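Local coordinates for protein pectate lyase II (Xanthomonas campestris pv. campestris, PDB 2QY1) that probably cleaves pectate, the polygalacturonate of plant cell walls, as a secreted polysaccharide lyase of family 1, at residues T135-L140 and Y170-Q175; Y174-L179 and V204-P209; H198-N203 and N220-N225. The protein carries 2 engineered substitutions. One frame throughout, in Å; residues are numbered along the deposited sequence.

Contact 1. Residues T135-L140 and Y170-Q175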
loop_
_atom_site.group_PDB
_atom_site.type_symbol
_atom_site.label_atom_id
_atom_site.label_comp_id
_atom_site.label_asym_id
_atom_site.label_seq_id
_atom_site.Cartn_x
_atom_site.Cartn_y
_atom_site.Cartn_z
ATOM N N THR A 135 -5.014 -2.189 -8.609
ATOM C CA THR A 135 -3.806 -2.588 -9.333
ATOM C C THR A 135 -2.945 -1.346 -9.539
ATOM O O THR A 135 -3.407 -0.349 -10.091
ATOM C CB THR A 135 -4.145 -3.265 -10.677
ATOM O OG1 THR A 135 -4.886 -4.464 -10.422
ATOM C CG2 THR A 135 -2.880 -3.628 -11.462
ATOM N N VAL A 136 -1.701 -1.408 -9.070
ATOM C CA VAL A 136 -0.794 -0.261 -9.117
ATOM C C VAL A 136 0.500 -0.671 -9.819
ATOM O O VAL A 136 1.147 -1.636 -9.414
ATOM C CB VAL A 136 -0.494 0.270 -7.688
ATOM C CG1 VAL A 136 0.517 1.422 -7.722
ATOM C CG2 VAL A 136 -1.786 0.712 -6.990
ATOM N N PHE A 137 0.869 0.052 -10.876
ATOM C CA PHE A 137 2.081 -0.276 -11.636
ATOM C C PHE A 137 2.803 0.946 -12.205
ATOM O O PHE A 137 2.203 1.997 -12.417
ATOM C CB PHE A 137 1.775 -1.285 -12.752
ATOM C CG PHE A 137 0.977 -0.717 -13.896
ATOM C CD1 PHE A 137 -0.416 -0.700 -13.851
ATOM C CD2 PHE A 137 1.620 -0.207 -15.024
ATOM C CE1 PHE A 137 -1.154 -0.178 -14.908
ATOM C CE2 PHE A 137 0.890 0.321 -16.085
ATOM C CZ PHE A 137 -0.500 0.334 -16.026
ATOM N N ALA A 138 4.099 0.793 -12.447
ATOM C CA ALA A 138 4.891 1.839 -13.080
ATOM C C ALA A 138 5.977 1.192 -13.929
ATOM O O ALA A 138 5.680 0.388 -14.813
ATOM C CB ALA A 138 5.493 2.768 -12.030
ATOM N N SER A 139 7.229 1.537 -13.638
ATOM C CA SER A 139 8.387 0.954 -14.301
ATOM C C SER A 139 9.573 0.926 -13.347
ATOM O O SER A 139 9.698 1.783 -12.467
ATOM C CB SER A 139 8.744 1.753 -15.557
ATOM O OG SER A 139 9.987 1.341 -16.102
ATOM N N LEU A 140 10.437 -0.069 -13.536
ATOM C CA LEU A 140 11.659 -0.226 -12.755
ATOM C C LEU A 140 12.814 0.579 -13.353
ATOM O O LEU A 140 13.901 0.657 -12.767
ATOM C CB LEU A 140 12.031 -1.715 -12.670
ATOM C CG LEU A 140 11.694 -2.555 -11.427
ATOM C CD1 LEU A 140 10.647 -1.937 -10.518
ATOM C CD2 LEU A 140 11.314 -3.989 -11.802
ATOM N N TYR A 170 -2.725 -5.462 -6.193
ATOM C CA TYR A 170 -1.712 -6.011 -7.077
ATOM C C TYR A 170 -0.754 -4.888 -7.451
ATOM O O TYR A 170 -1.132 -3.945 -8.147
ATOM C CB TYR A 170 -2.383 -6.630 -8.309
ATOM C CG TYR A 170 -1.473 -7.291 -9.330
ATOM C CD1 TYR A 170 -0.163 -7.669 -9.019
ATOM C CD2 TYR A 170 -1.949 -7.572 -10.612
ATOM C CE1 TYR A 170 0.654 -8.286 -9.972
ATOM C CE2 TYR A 170 -1.146 -8.192 -11.562
ATOM C CZ TYR A 170 0.150 -8.546 -11.237
ATOM O OH TYR A 170 0.935 -9.159 -12.189
ATOM N N VAL A 171 0.476 -4.987 -6.954
ATOM C CA VAL A 171 1.512 -4.000 -7.243
ATOM C C VAL A 171 2.640 -4.684 -8.001
ATOM O O VAL A 171 3.267 -5.618 -7.488
ATOM C CB VAL A 171 2.066 -3.322 -5.960
ATOM C CG1 VAL A 171 3.035 -2.194 -6.325
ATOM C CG2 VAL A 171 0.933 -2.787 -5.078
ATOM N N TYR A 172 2.889 -4.224 -9.225
ATOM C CA TYR A 172 3.939 -4.803 -10.063
ATOM C C TYR A 172 4.717 -3.743 -10.842
ATOM O O TYR A 172 4.246 -2.618 -11.002
ATOM C CB TYR A 172 3.368 -5.881 -10.999
ATOM C CG TYR A 172 2.481 -5.368 -12.116
ATOM C CD1 TYR A 172 3.016 -5.042 -13.363
ATOM C CD2 TYR A 172 1.105 -5.228 -11.932
ATOM C CE1 TYR A 172 2.207 -4.578 -14.392
ATOM C CE2 TYR A 172 0.287 -4.768 -12.961
ATOM C CZ TYR A 172 0.843 -4.443 -14.182
ATOM O OH TYR A 172 0.039 -3.986 -15.199
ATOM N N ASN A 173 5.908 -4.114 -11.316
ATOM C CA ASN A 173 6.797 -3.197 -12.038
ATOM C C ASN A 173 6.911 -1.863 -11.303
ATOM O O ASN A 173 6.716 -0.796 -11.882
ATOM C CB ASN A 173 6.321 -3.002 -13.484
ATOM C CG ASN A 173 6.393 -4.277 -14.305
ATOM O OD1 ASN A 173 6.986 -5.273 -13.887
ATOM N ND2 ASN A 173 5.790 -4.250 -15.487
ATOM N N TYR A 174 7.223 -1.948 -10.013
ATOM C CA TYR A 174 7.170 -0.800 -9.123
ATOM C C TYR A 174 8.387 -0.810 -8.208
ATOM O O TYR A 174 8.706 -1.841 -7.625
ATOM C CB TYR A 174 5.874 -0.843 -8.300
ATOM C CG TYR A 174 5.306 0.522 -8.045
ATOM C CD1 TYR A 174 4.405 1.096 -8.938
ATOM C CD2 TYR A 174 5.690 1.258 -6.928
ATOM C CE1 TYR A 174 3.895 2.369 -8.723
ATOM C CE2 TYR A 174 5.186 2.524 -6.703
ATOM C CZ TYR A 174 4.291 3.075 -7.603
ATOM O OH TYR A 174 3.788 4.338 -7.386
ATOM N N GLN A 175 9.084 0.322 -8.094
ATOM C CA GLN A 175 10.300 0.355 -7.277
ATOM C C GLN A 175 10.008 0.346 -5.776
ATOM O O GLN A 175 10.509 -0.517 -5.048
ATOM C CB GLN A 175 11.207 1.542 -7.625
ATOM C CG GLN A 175 12.601 1.421 -6.983
ATOM C CD GLN A 175 13.346 2.744 -6.853
ATOM O OE1 GLN A 175 12.849 3.800 -7.243
ATOM N NE2 GLN A 175 14.557 2.683 -6.311
HETATM O O HOH W 1 5.013 -1.362 -16.739
HETATM O O HOH W 2 8.192 2.601 -9.684
#

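Contact 2. Residues Y174-L179 and V204-P209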
loop_
_atom_site.group_PDB
_atom_site.type_symbol
_atom_site.label_atom_id
_atom_site.label_comp_id
_atom_site.label_asym_id
_atom_site.label_seq_id
_atom_site.Cartn_x
_atom_site.Cartn_y
_atom_site.Cartn_z
ATOM N N TYR A 174 7.223 -1.948 -10.013
ATOM C CA TYR A 174 7.170 -0.800 -9.123
ATOM C C TYR A 174 8.387 -0.810 -8.208
ATOM O O TYR A 174 8.706 -1.841 -7.625
ATOM C CB TYR A 174 5.874 -0.843 -8.300
ATOM C CG TYR A 174 5.306 0.522 -8.045
ATOM C CD1 TYR A 174 4.405 1.096 -8.938
ATOM C CD2 TYR A 174 5.690 1.258 -6.928
ATOM C CE1 TYR A 174 3.895 2.369 -8.723
ATOM C CE2 TYR A 174 5.186 2.524 -6.703
ATOM C CZ TYR A 174 4.291 3.075 -7.603
ATOM O OH TYR A 174 3.788 4.338 -7.386
ATOM N N GLN A 175 9.084 0.322 -8.094
ATOM C CA GLN A 175 10.300 0.355 -7.277
ATOM C C GLN A 175 10.008 0.346 -5.776
ATOM O O GLN A 175 10.509 -0.517 -5.048
ATOM C CB GLN A 175 11.207 1.542 -7.625
ATOM C CG GLN A 175 12.601 1.421 -6.983
ATOM C CD GLN A 175 13.346 2.744 -6.853
ATOM O OE1 GLN A 175 12.849 3.800 -7.243
ATOM N NE2 GLN A 175 14.557 2.683 -6.311
ATOM N N LYS A 176 9.204 1.306 -5.324
ATOM C CA LYS A 176 8.947 1.492 -3.898
ATOM C C LYS A 176 7.473 1.281 -3.567
ATOM O O LYS A 176 6.646 2.174 -3.748
ATOM C CB LYS A 176 9.454 2.866 -3.452
ATOM C CG LYS A 176 10.979 2.912 -3.379
ATOM C CD LYS A 176 11.518 4.296 -3.087
ATOM C CE LYS A 176 12.915 4.218 -2.464
ATOM N NZ LYS A 176 13.916 3.529 -3.336
ATOM N N VAL A 177 7.163 0.087 -3.066
ATOM C CA VAL A 177 5.779 -0.397 -2.999
ATOM C C VAL A 177 4.914 0.285 -1.939
ATOM O O VAL A 177 3.859 0.839 -2.256
ATOM C CB VAL A 177 5.719 -1.937 -2.820
ATOM C CG1 VAL A 177 4.274 -2.421 -2.704
ATOM C CG2 VAL A 177 6.418 -2.622 -3.976
ATOM N N ALA A 178 5.355 0.230 -0.686
ATOM C CA ALA A 178 4.512 0.642 0.428
ATOM C C ALA A 178 5.319 1.255 1.561
ATOM O O ALA A 178 6.132 0.582 2.192
ATOM C CB ALA A 178 3.688 -0.542 0.933
ATOM N N LEU A 179 5.083 2.541 1.807
ATOM C CA LEU A 179 5.703 3.242 2.920
ATOM C C LEU A 179 4.735 3.309 4.089
ATOM O O LEU A 179 3.535 3.507 3.903
ATOM C CB LEU A 179 6.126 4.656 2.499
ATOM C CG LEU A 179 6.934 5.521 3.474
ATOM C CD1 LEU A 179 8.295 4.907 3.776
ATOM C CD2 LEU A 179 7.104 6.920 2.904
ATOM N N VAL A 204 9.047 -6.125 -8.118
ATOM C CA VAL A 204 9.181 -4.876 -7.370
ATOM C C VAL A 204 10.560 -4.849 -6.711
ATOM O O VAL A 204 11.247 -5.871 -6.682
ATOM C CB VAL A 204 8.056 -4.704 -6.310
ATOM C CG1 VAL A 204 6.684 -4.593 -6.982
ATOM C CG2 VAL A 204 8.067 -5.843 -5.286
ATOM N N GLU A 205 10.969 -3.697 -6.186
ATOM C CA GLU A 205 12.318 -3.580 -5.624
ATOM C C GLU A 205 12.375 -3.587 -4.098
ATOM O O GLU A 205 13.073 -4.419 -3.516
ATOM C CB GLU A 205 13.065 -2.371 -6.200
ATOM C CG GLU A 205 13.406 -2.518 -7.679
ATOM C CD GLU A 205 14.520 -1.592 -8.147
ATOM O OE1 GLU A 205 14.889 -1.686 -9.338
ATOM O OE2 GLU A 205 15.034 -0.778 -7.342
ATOM N N SER A 206 11.645 -2.674 -3.455
ATOM C CA SER A 206 11.736 -2.506 -2.004
ATOM C C SER A 206 10.482 -1.889 -1.385
ATOM O O SER A 206 9.543 -1.518 -2.098
ATOM C CB SER A 206 12.963 -1.659 -1.642
ATOM O OG SER A 206 12.764 -0.306 -2.014
ATOM N N ARG A 207 10.499 -1.780 -0.054
ATOM C CA ARG A 207 9.388 -1.242 0.742
ATOM C C ARG A 207 8.147 -2.116 0.596
ATOM O O ARG A 207 7.133 -1.678 0.053
ATOM C CB ARG A 207 9.037 0.197 0.339
ATOM C CG ARG A 207 10.136 1.238 0.443
ATOM C CD ARG A 207 9.495 2.599 0.241
ATOM N NE ARG A 207 10.439 3.713 0.242
ATOM C CZ ARG A 207 10.114 4.962 -0.091
ATOM N NH1 ARG A 207 8.869 5.261 -0.466
ATOM N NH2 ARG A 207 11.034 5.914 -0.065
ATOM N N VAL A 208 8.219 -3.352 1.083
ATOM C CA VAL A 208 7.113 -4.289 0.881
ATOM C C VAL A 208 6.547 -4.915 2.176
ATOM O O VAL A 208 6.451 -6.139 2.282
ATOM C CB VAL A 208 7.478 -5.400 -0.153
ATOM C CG1 VAL A 208 6.256 -5.799 -0.932
ATOM C CG2 VAL A 208 8.558 -4.928 -1.131
ATOM N N PRO A 209 6.152 -4.085 3.163
ATOM C CA PRO A 209 6.239 -2.631 3.267
ATOM C C PRO A 209 7.506 -2.168 3.990
ATOM O O PRO A 209 8.185 -2.970 4.632
ATOM C CB PRO A 209 5.018 -2.286 4.117
ATOM C CG PRO A 209 4.887 -3.459 5.050
ATOM C CD PRO A 209 5.478 -4.663 4.344
HETATM O O HOH W 3 6.464 3.589 -1.215
HETATM O O HOH W 4 14.726 0.498 -3.613
#

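Contact 3. Residues H198-N203 and N220-N225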
loop_
_atom_site.group_PDB
_atom_site.type_symbol
_atom_site.label_atom_id
_atom_site.label_comp_id
_atom_site.label_asym_id
_atom_site.label_seq_id
_atom_site.Cartn_x
_atom_site.Cartn_y
_atom_site.Cartn_z
ATOM N N HIS A 198 -3.422 -10.656 1.559
ATOM C CA HIS A 198 -3.805 -11.135 0.224
ATOM C C HIS A 198 -3.378 -10.206 -0.918
ATOM O O HIS A 198 -3.995 -10.199 -1.987
ATOM C CB HIS A 198 -5.306 -11.440 0.161
ATOM C CG HIS A 198 -5.706 -12.670 0.915
ATOM N ND1 HIS A 198 -6.169 -12.630 2.213
ATOM C CD2 HIS A 198 -5.717 -13.975 0.554
ATOM C CE1 HIS A 198 -6.448 -13.856 2.617
ATOM N NE2 HIS A 198 -6.181 -14.692 1.630
ATOM N N ASN A 199 -2.318 -9.433 -0.689
ATOM C CA ASN A 199 -1.745 -8.595 -1.736
ATOM C C ASN A 199 -0.789 -9.395 -2.621
ATOM O O ASN A 199 -0.180 -10.373 -2.175
ATOM C CB ASN A 199 -1.011 -7.384 -1.143
ATOM C CG ASN A 199 -1.904 -6.520 -0.273
ATOM O OD1 ASN A 199 -1.751 -6.472 0.946
ATOM N ND2 ASN A 199 -2.842 -5.836 -0.897
ATOM N N ARG A 200 -0.672 -8.970 -3.877
ATOM C CA ARG A 200 0.270 -9.556 -4.827
ATOM C C ARG A 200 1.382 -8.552 -5.103
ATOM O O ARG A 200 1.130 -7.474 -5.644
ATOM C CB ARG A 200 -0.444 -9.932 -6.128
ATOM C CG ARG A 200 0.387 -10.779 -7.075
ATOM C CD ARG A 200 -0.402 -11.182 -8.310
ATOM N NE ARG A 200 0.465 -11.807 -9.311
ATOM C CZ ARG A 200 0.071 -12.195 -10.523
ATOM N NH1 ARG A 200 -1.188 -12.031 -10.911
ATOM N NH2 ARG A 200 0.945 -12.751 -11.352
ATOM N N PHE A 201 2.602 -8.911 -4.710
ATOM C CA PHE A 201 3.776 -8.071 -4.920
ATOM C C PHE A 201 4.726 -8.787 -5.870
ATOM O O PHE A 201 5.373 -9.765 -5.484
ATOM C CB PHE A 201 4.491 -7.788 -3.592
ATOM C CG PHE A 201 3.613 -7.171 -2.530
ATOM C CD1 PHE A 201 3.032 -5.917 -2.717
ATOM C CD2 PHE A 201 3.401 -7.832 -1.320
ATOM C CE1 PHE A 201 2.230 -5.340 -1.721
ATOM C CE2 PHE A 201 2.613 -7.264 -0.319
ATOM C CZ PHE A 201 2.026 -6.015 -0.521
ATOM N N GLU A 202 4.807 -8.313 -7.112
ATOM C CA GLU A 202 5.603 -9.005 -8.125
ATOM C C GLU A 202 6.412 -8.064 -9.015
ATOM O O GLU A 202 5.897 -7.055 -9.495
ATOM C CB GLU A 202 4.714 -9.918 -8.971
ATOM C CG GLU A 202 5.471 -11.063 -9.621
ATOM C CD GLU A 202 4.575 -12.195 -10.083
ATOM O OE1 GLU A 202 5.041 -13.001 -10.909
ATOM O OE2 GLU A 202 3.414 -12.286 -9.627
ATOM N N ASN A 203 7.675 -8.418 -9.243
ATOM C CA ASN A 203 8.609 -7.575 -9.995
ATOM C C ASN A 203 8.682 -6.171 -9.395
ATOM O O ASN A 203 8.389 -5.171 -10.054
ATOM C CB ASN A 203 8.257 -7.545 -11.490
ATOM C CG ASN A 203 8.269 -8.927 -12.122
ATOM O OD1 ASN A 203 7.224 -9.454 -12.510
ATOM N ND2 ASN A 203 9.452 -9.526 -12.222
ATOM N N ASN A 220 -0.869 -13.741 4.410
ATOM C CA ASN A 220 -1.429 -14.242 3.143
ATOM C C ASN A 220 -1.077 -13.409 1.907
ATOM O O ASN A 220 -1.835 -13.386 0.931
ATOM C CB ASN A 220 -2.952 -14.421 3.238
ATOM C CG ASN A 220 -3.363 -15.594 4.108
ATOM O OD1 ASN A 220 -2.558 -16.478 4.428
ATOM N ND2 ASN A 220 -4.632 -15.612 4.491
ATOM N N ASN A 221 0.065 -12.726 1.955
ATOM C CA ASN A 221 0.580 -11.996 0.798
ATOM C C ASN A 221 1.525 -12.867 -0.023
ATOM O O ASN A 221 2.220 -13.729 0.519
ATOM C CB ASN A 221 1.299 -10.715 1.227
ATOM C CG ASN A 221 0.426 -9.804 2.061
ATOM O OD1 ASN A 221 -0.476 -9.146 1.546
ATOM N ND2 ASN A 221 0.697 -9.751 3.359
ATOM N N TYR A 222 1.540 -12.637 -1.332
ATOM C CA TYR A 222 2.417 -13.370 -2.239
ATOM C C TYR A 222 3.508 -12.444 -2.765
ATOM O O TYR A 222 3.217 -11.388 -3.336
ATOM C CB TYR A 222 1.605 -13.999 -3.383
ATOM C CG TYR A 222 2.427 -14.571 -4.525
ATOM C CD1 TYR A 222 3.378 -15.571 -4.299
ATOM C CD2 TYR A 222 2.239 -14.126 -5.835
ATOM C CE1 TYR A 222 4.132 -16.094 -5.344
ATOM C CE2 TYR A 222 2.987 -14.649 -6.891
ATOM C CZ TYR A 222 3.927 -15.634 -6.637
ATOM O OH TYR A 222 4.671 -16.156 -7.673
ATOM N N PHE A 223 4.760 -12.846 -2.542
ATOM C CA PHE A 223 5.934 -12.097 -2.978
ATOM C C PHE A 223 6.644 -12.897 -4.062
ATOM O O PHE A 223 6.901 -14.092 -3.893
ATOM C CB PHE A 223 6.913 -11.875 -1.816
ATOM C CG PHE A 223 6.342 -11.106 -0.654
ATOM C CD1 PHE A 223 6.765 -9.803 -0.393
ATOM C CD2 PHE A 223 5.412 -11.691 0.206
ATOM C CE1 PHE A 223 6.256 -9.086 0.692
ATOM C CE2 PHE A 223 4.895 -10.982 1.293
ATOM C CZ PHE A 223 5.317 -9.678 1.535
ATOM N N ASN A 224 6.964 -12.239 -5.171
ATOM C CA ASN A 224 7.728 -12.867 -6.245
ATOM C C ASN A 224 8.533 -11.826 -7.001
ATOM O O ASN A 224 7.994 -10.803 -7.418
ATOM C CB ASN A 224 6.807 -13.628 -7.203
ATOM C CG ASN A 224 7.574 -14.431 -8.245
ATOM O OD1 ASN A 224 7.225 -14.426 -9.427
ATOM N ND2 ASN A 224 8.621 -15.127 -7.810
ATOM N N ASN A 225 9.824 -12.102 -7.177
ATOM C CA ASN A 225 10.749 -11.183 -7.843
ATOM C C ASN A 225 10.810 -9.815 -7.157
ATOM O O ASN A 225 10.507 -8.774 -7.749
ATOM C CB ASN A 225 10.451 -11.092 -9.348
ATOM C CG ASN A 225 10.743 -12.396 -10.076
ATOM O OD1 ASN A 225 9.893 -12.929 -10.794
ATOM N ND2 ASN A 225 11.942 -12.925 -9.879
HETATM O O HOH W 5 3.786 -15.454 -10.473
#

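Contact 1. Residues T135-L140 and Y170-Q175
Two short parallel strands, 135-137 and 170-172, run with their axes 4.7 Å apart. Val136 makes both main-chain bonds between them: its N donates to Tyr170 O at 2.8 Å, and its O accepts from Tyr172 N at 3.1 Å, each donor lying nearly along the C=O axis. Beyond the strands Ala138 N reaches Asn173 O at 3.1 Å, a bent bond (136°) whose donor stands above the carbonyl plane. Water 1 joins Ala138 O to Asn173 ND2, and water 2 joins Ser139 O to Gln175 N. The pairing is one step between successive coils of the parallel beta-helix of family 1 pectate lyases, and at Asn173, in left-handed conformation, the chain turns a corner. Among the side chains, Phe137 and Tyr172 both carry CG in the crowded position between N and carbonyl carbon, so they lie alongside each other. Their nearly parallel rings are slid so far that Phe137 CB sits over the centre of the Tyr172 ring, 3.6 Å from its centroid, while Tyr172 OH lies over the Phe137 ring. Tyr174 CE1 meets Val136 CG1 at 3.6 Å and Ala138 CB at 3.7 Å; its hydroxyl bonds to Gly153 O and Ser115 OG.

Contact 2. Residues Y174-L179 and V204-P209
Arg207 reaches across from a left-handed backbone position, just ahead of Val208 and the cis peptide bond that leads into Pro209. Its CB lies 3.5 Å from Ala178 O. The chain is extended from CG to NE, with CG anti to the carbonyl carbon, and carries CD past Lys176 CB. At the end the flat guanidinium lies on the Lys176 chain: Lys176 CD sits over its centre, 3.4 Å from Arg207 CZ, and Arg207 NH2 approaches Lys176 CE. Leu179 CD1 is over the opposite face, offset toward the rim. Water 3, in the guanidinium plane, accepts from Arg207 NH1 at 3.0 Å and donates to Lys176 O, which helps fix the rotation of the group. A bend at the last torsion of Lys176 leaves its NZ 5.0 Å from Arg207 NH2, and the two positive groups may favour an anion; the phosphate ion about 5 Å from the Lys176 side chain is probably from the crystallisation liquor. Water 4 joins Lys176 NZ to Ser206 OG.

The main chains pair alongside. Ser206 N donates to Gln175 O, Val177 N to Ser206 O nearly straight (173°), and Ala178 N to Arg207 O at 2.7 Å. Val177 CG2 packs on Val204 CB at 3.5 Å, the two side chains crossing at about a right angle. Glu205 OE1 forms a salt bridge with Lys142. Arg207, Pro209 and Arg212 fit the Arg-X-Pro-X-X-Arg sequence of family 1 pectate lyases, so this basic surface on the beta-helix is consistent with part of the substrate cleft.

Contact 3. Residues H198-N203 and N220-N225
Asn220 opens the second segment in left-handed conformation, as does His198 beside it. Its CB lies over the centre of the His198 imidazole, 3.6 Å from the ring centroid, a CH-pi contact; His198 also stacks with Tyr168, and its NE2 is bonded to Thr309 OG1. Asn221 comes next, its CG anti to the carbonyl carbon. This puts OD1 where Asn199 N donates to it at 2.9 Å, in the carbonyl plane and on a lone pair. The two buried amides lie alongside each other, their planes only 3° apart, and Asn221 ND2 is taken up by Tyr196 O.

From here the strands pair in parallel. Tyr222 N donates to Asn199 O at 3.0 Å, and Tyr222 O accepts from Phe201 N at 2.9 Å almost straight (171°). The Tyr222 ring has Arg200 CG at its edge, while water 5 links its hydroxyl, which also bonds Glu247, to Glu202 OE1. The other carboxylate oxygen is gripped side-on by Arg200: Glu202 OE2 takes both NE and NH2, with NE at 3.0 Å, in a salt bridge that holds the two side chains together. Phe223 points to the opposite side of the sheet, where Phe201 CD2 lies over one face of its ring, 3.7 Å from Phe223 CE1, with the planes at 48°. Asn224 N then donates to Phe201 O at 3.0 Å, and Asn224 O receives Asn203 N. At the corner Asn225, again left-handed like Asn203, packs its CB against Asn203 ND2 at 3.4 Å, the two amides side by side. Asparagines aligned in successive coils just after a left-handed residue, here Asn199 and Asn221, are consistent with the asparagine ladder known from the parallel beta-helix of pectate lyases.

In the fold
Going from the N terminus, strand 129-137 ends within 135-140, and contact 1 closes the loop when the chain returns at 170-175. Contact 2 opens on that same stretch, sharing Tyr174 and Gln175. Before it closes, the chain passes through 198-203, the start of contact 3; 204-209 then closes contact 2, and 220-225 closes contact 3, so these two cross, whereas contacts 1 and 3 follow in series. Strands 164-174 and 193-202 are neighbours, probably bonded from Val171 N to Arg200 O, so contacts 1 and 3 join four successive strands along one side of the beta-helix. Contact 2 ties the coils together round the corner, its Val177 and Val208 packing on Phe201.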